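Local coordinates for ABC transporter periplasmic-binding protein YtfQ (Mycobacterium smegmatis, PDB 6HB0) that probably binds a sugar, L-arabinofuranose, outside the cytoplasmic membrane and hands it to an ABC transporter for uptake, at residues Asn51-Asp56 and Ile72-Asp77. Numbering follows the deposited sequence.
Sequences NLKFAD and IQQGVD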
ATOM      1  N   ASN A  51      26.090  -2.423  -2.347  1.00 34.64           N
ATOM      2  CA  ASN A  51      26.250  -3.602  -3.146  1.00 34.56           C
ATOM      3  C   ASN A  51      25.100  -4.571  -2.798  1.00 35.34           C
ATOM      4  O   ASN A  51      25.100  -5.194  -1.740  1.00 36.48           O
ATOM      5  CB  ASN A  51      27.628  -4.210  -2.866  1.00 38.55           C
ATOM      6  CG  ASN A  51      27.829  -5.514  -3.573  1.00 45.43           C
ATOM      7  OD1 ASN A  51      27.214  -5.752  -4.614  1.00 51.52           O
ATOM      8  ND2 ASN A  51      28.626  -6.405  -2.980  1.00 48.12           N
ATOM      9  N   LEU A  52      24.148  -4.705  -3.697  1.00 36.08           N
ATOM     10  CA  LEU A  52      22.911  -5.442  -3.434  1.00 36.30           C
ATOM     11  C   LEU A  52      22.971  -6.850  -3.956  1.00 38.49           C
ATOM     12  O   LEU A  52      23.307  -7.037  -5.100  1.00 35.62           O
ATOM     13  CB  LEU A  52      21.769  -4.748  -4.139  1.00 38.82           C
ATOM     14  CG  LEU A  52      20.368  -5.359  -4.017  1.00 39.06           C
ATOM     15  CD1 LEU A  52      19.851  -5.225  -2.603  1.00 37.06           C
ATOM     16  CD2 LEU A  52      19.489  -4.678  -5.045  1.00 40.90           C
ATOM     17  N   LYS A  53      22.679  -7.836  -3.116  1.00 33.55           N
ATOM     18  CA  LYS A  53      22.589  -9.209  -3.578  1.00 39.62           C
ATOM     19  C   LYS A  53      21.145  -9.630  -3.468  1.00 37.41           C
ATOM     20  O   LYS A  53      20.613  -9.710  -2.362  1.00 35.45           O
ATOM     21  CB  LYS A  53      23.466 -10.119  -2.719  1.00 44.15           C
ATOM     22  CG  LYS A  53      24.932  -9.750  -2.737  1.00 53.38           C
ATOM     23  CD  LYS A  53      25.760 -10.942  -2.341  1.00 63.37           C
ATOM     24  CE  LYS A  53      26.196 -11.714  -3.574  1.00 72.62           C
ATOM     25  NZ  LYS A  53      27.424 -11.066  -4.112  1.00 78.71           N
ATOM     26  N   PHE A  54      20.536  -9.903  -4.609  1.00 38.43           N
ATOM     27  CA  PHE A  54      19.145 -10.310  -4.705  1.00 40.74           C
ATOM     28  C   PHE A  54      18.952 -11.815  -4.645  1.00 45.82           C
ATOM     29  O   PHE A  54      19.719 -12.562  -5.208  1.00 44.18           O
ATOM     30  CB  PHE A  54      18.525  -9.908  -6.042  1.00 44.47           C
ATOM     31  CG  PHE A  54      17.810  -8.602  -6.036  1.00 47.94           C
ATOM     32  CD1 PHE A  54      16.808  -8.339  -5.122  1.00 49.35           C
ATOM     33  CD2 PHE A  54      18.116  -7.645  -6.994  1.00 53.77           C
ATOM     34  CE1 PHE A  54      16.161  -7.118  -5.108  1.00 51.25           C
ATOM     35  CE2 PHE A  54      17.457  -6.423  -7.015  1.00 59.42           C
ATOM     36  CZ  PHE A  54      16.472  -6.160  -6.070  1.00 57.90           C
ATOM     37  N   ALA A  55      17.914 -12.248  -3.948  1.00 45.96           N
ATOM     38  CA  ALA A  55      17.435 -13.616  -4.039  1.00 48.95           C
ATOM     39  C   ALA A  55      15.931 -13.588  -4.263  1.00 55.65           C
ATOM     40  O   ALA A  55      15.239 -12.645  -3.846  1.00 48.94           O
ATOM     41  CB  ALA A  55      17.755 -14.386  -2.769  1.00 50.47           C
ATOM     42  N   ASP A  56      15.439 -14.632  -4.944  1.00 64.30           N
ATOM     43  CA  ASP A  56      14.005 -14.833  -5.249  1.00 67.34           C
ATOM     44  C   ASP A  56      13.536 -16.124  -4.560  1.00 63.68           C
ATOM     45  O   ASP A  56      14.053 -17.209  -4.827  1.00 57.63           O
ATOM     46  CB  ASP A  56      13.781 -14.906  -6.785  1.00 72.00           C
ATOM     47  CG  ASP A  56      12.288 -14.989  -7.203  1.00 80.61           C
ATOM     48  OD1 ASP A  56      11.379 -14.681  -6.397  1.00 84.78           O
ATOM     49  OD2 ASP A  56      12.026 -15.364  -8.375  1.00 93.18           O
ATOM     50  N   ILE A  72      23.899 -15.338   5.042  1.00 34.16           N
ATOM     51  CA  ILE A  72      24.740 -15.468   6.212  1.00 39.01           C
ATOM     52  C   ILE A  72      26.088 -16.076   5.810  1.00 43.42           C
ATOM     53  O   ILE A  72      27.136 -15.549   6.191  1.00 40.86           O
ATOM     54  CB  ILE A  72      24.128 -16.343   7.298  1.00 41.13           C
ATOM     55  CG1 ILE A  72      22.873 -15.695   7.874  1.00 41.44           C
ATOM     56  CG2 ILE A  72      25.144 -16.598   8.416  1.00 41.96           C
ATOM     57  CD1 ILE A  72      22.087 -16.664   8.724  1.00 39.10           C
ATOM     58  N   GLN A  73      26.040 -17.153   5.029  1.00 45.47           N
ATOM     59  CA  GLN A  73      27.254 -17.787   4.473  1.00 51.74           C
ATOM     60  C   GLN A  73      28.099 -16.831   3.659  1.00 50.20           C
ATOM     61  O   GLN A  73      29.300 -16.835   3.787  1.00 52.45           O
ATOM     62  CB  GLN A  73      26.894 -19.021   3.616  1.00 55.55           C
ATOM     63  CG  GLN A  73      26.385 -20.185   4.469  1.00 62.51           C
ATOM     64  CD  GLN A  73      27.181 -20.343   5.773  1.00 63.91           C
ATOM     65  OE1 GLN A  73      28.327 -20.820   5.759  1.00 70.88           O
ATOM     66  NE2 GLN A  73      26.587 -19.922   6.908  1.00 58.52           N
ATOM     67  N   GLN A  74      27.472 -16.005   2.836  1.00 47.15           N
ATOM     68  CA  GLN A  74      28.203 -15.035   2.018  1.00 49.13           C
ATOM     69  C   GLN A  74      28.790 -13.849   2.815  1.00 45.95           C
ATOM     70  O   GLN A  74      29.455 -13.019   2.228  1.00 48.37           O
ATOM     71  CB  GLN A  74      27.305 -14.481   0.912  1.00 50.87           C
ATOM     72  CG  GLN A  74      26.828 -15.494  -0.106  1.00 49.63           C
ATOM     73  CD  GLN A  74      25.718 -14.942  -0.971  1.00 55.64           C
ATOM     74  OE1 GLN A  74      25.884 -13.942  -1.652  1.00 60.13           O
ATOM     75  NE2 GLN A  74      24.572 -15.603  -0.950  1.00 52.07           N
ATOM     76  N   GLY A  75      28.513 -13.766   4.114  1.00 44.62           N
ATOM     77  CA  GLY A  75      28.963 -12.677   4.982  1.00 45.69           C
ATOM     78  C   GLY A  75      28.470 -11.277   4.644  1.00 44.79           C
ATOM     79  O   GLY A  75      29.206 -10.304   4.789  1.00 38.25           O
ATOM     80  N   VAL A  76      27.217 -11.148   4.217  1.00 42.11           N
ATOM     81  CA  VAL A  76      26.688  -9.819   3.918  1.00 35.86           C
ATOM     82  C   VAL A  76      26.663  -9.002   5.216  1.00 34.60           C
ATOM     83  O   VAL A  76      26.695  -9.552   6.317  1.00 38.73           O
ATOM     84  CB  VAL A  76      25.292  -9.862   3.286  1.00 35.67           C
ATOM     85  CG1 VAL A  76      25.275 -10.695   2.013  1.00 36.87           C
ATOM     86  CG2 VAL A  76      24.273 -10.373   4.265  1.00 34.67           C
ATOM     87  N   ASP A  77      26.604  -7.687   5.078  1.00 33.04           N
ATOM     88  CA  ASP A  77      26.577  -6.786   6.215  1.00 34.18           C
ATOM     89  C   ASP A  77      25.186  -6.635   6.822  1.00 30.26           C
ATOM     90  O   ASP A  77      25.051  -6.445   8.015  1.00 31.58           O
ATOM     91  CB  ASP A  77      27.098  -5.418   5.798  1.00 39.62           C
ATOM     92  CG  ASP A  77      28.569  -5.478   5.281  1.00 43.32           C
ATOM     93  OD1 ASP A  77      29.439  -6.026   5.978  1.00 50.50           O
ATOM     94  OD2 ASP A  77      28.826  -5.016   4.174  1.00 43.82           O
TER
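Lys53 reaches from an edge strand to Gln74 and Val76, around the turn that follows helix 61-73, illustrating how a lysine can pack through its methylenes rather than its charge. CB leaves the strand toward 72-77, and Lys53 CG, anti to the carbonyl carbon (chi1 -60°), continues outward, still 4.9 Å from Val76 CG1. At CD the chain meets both partners: Lys53 CD lies 4.4 Å from Val76 CG1, a loose aliphatic touch, and 3.1 Å from Gln74 OE1. Lys53 CE is closer still, 3.0 Å from Gln74 OE1; both approaches are short for carbon against oxygen, and the exact placing of the two tips is doubtful. The bend at chi3 (93°) brings CE round to the amide oxygen, and a second at chi4 (84°) turns the ammonium past it, leaving Lys53 NZ 4.1 Å from Gln74 OE1, beyond hydrogen-bonding distance. The amide's other end is held by the preceding turn, where Gln74 NE2 hydrogen-bonds to Ser70 OG. A Schellman motif ends that helix at Gly75, whose positive phi redirects the backbone and presents Val76 to the strand. Lys53 and Val76 both also rest on Phe71. The contact thus lies within a beta-alpha-beta crossover of one Rossmann-like lobe: strand 51-56 at the sheet edge, helix 61-73 packed against it, and strand 78-81 entering beyond strand 21-26.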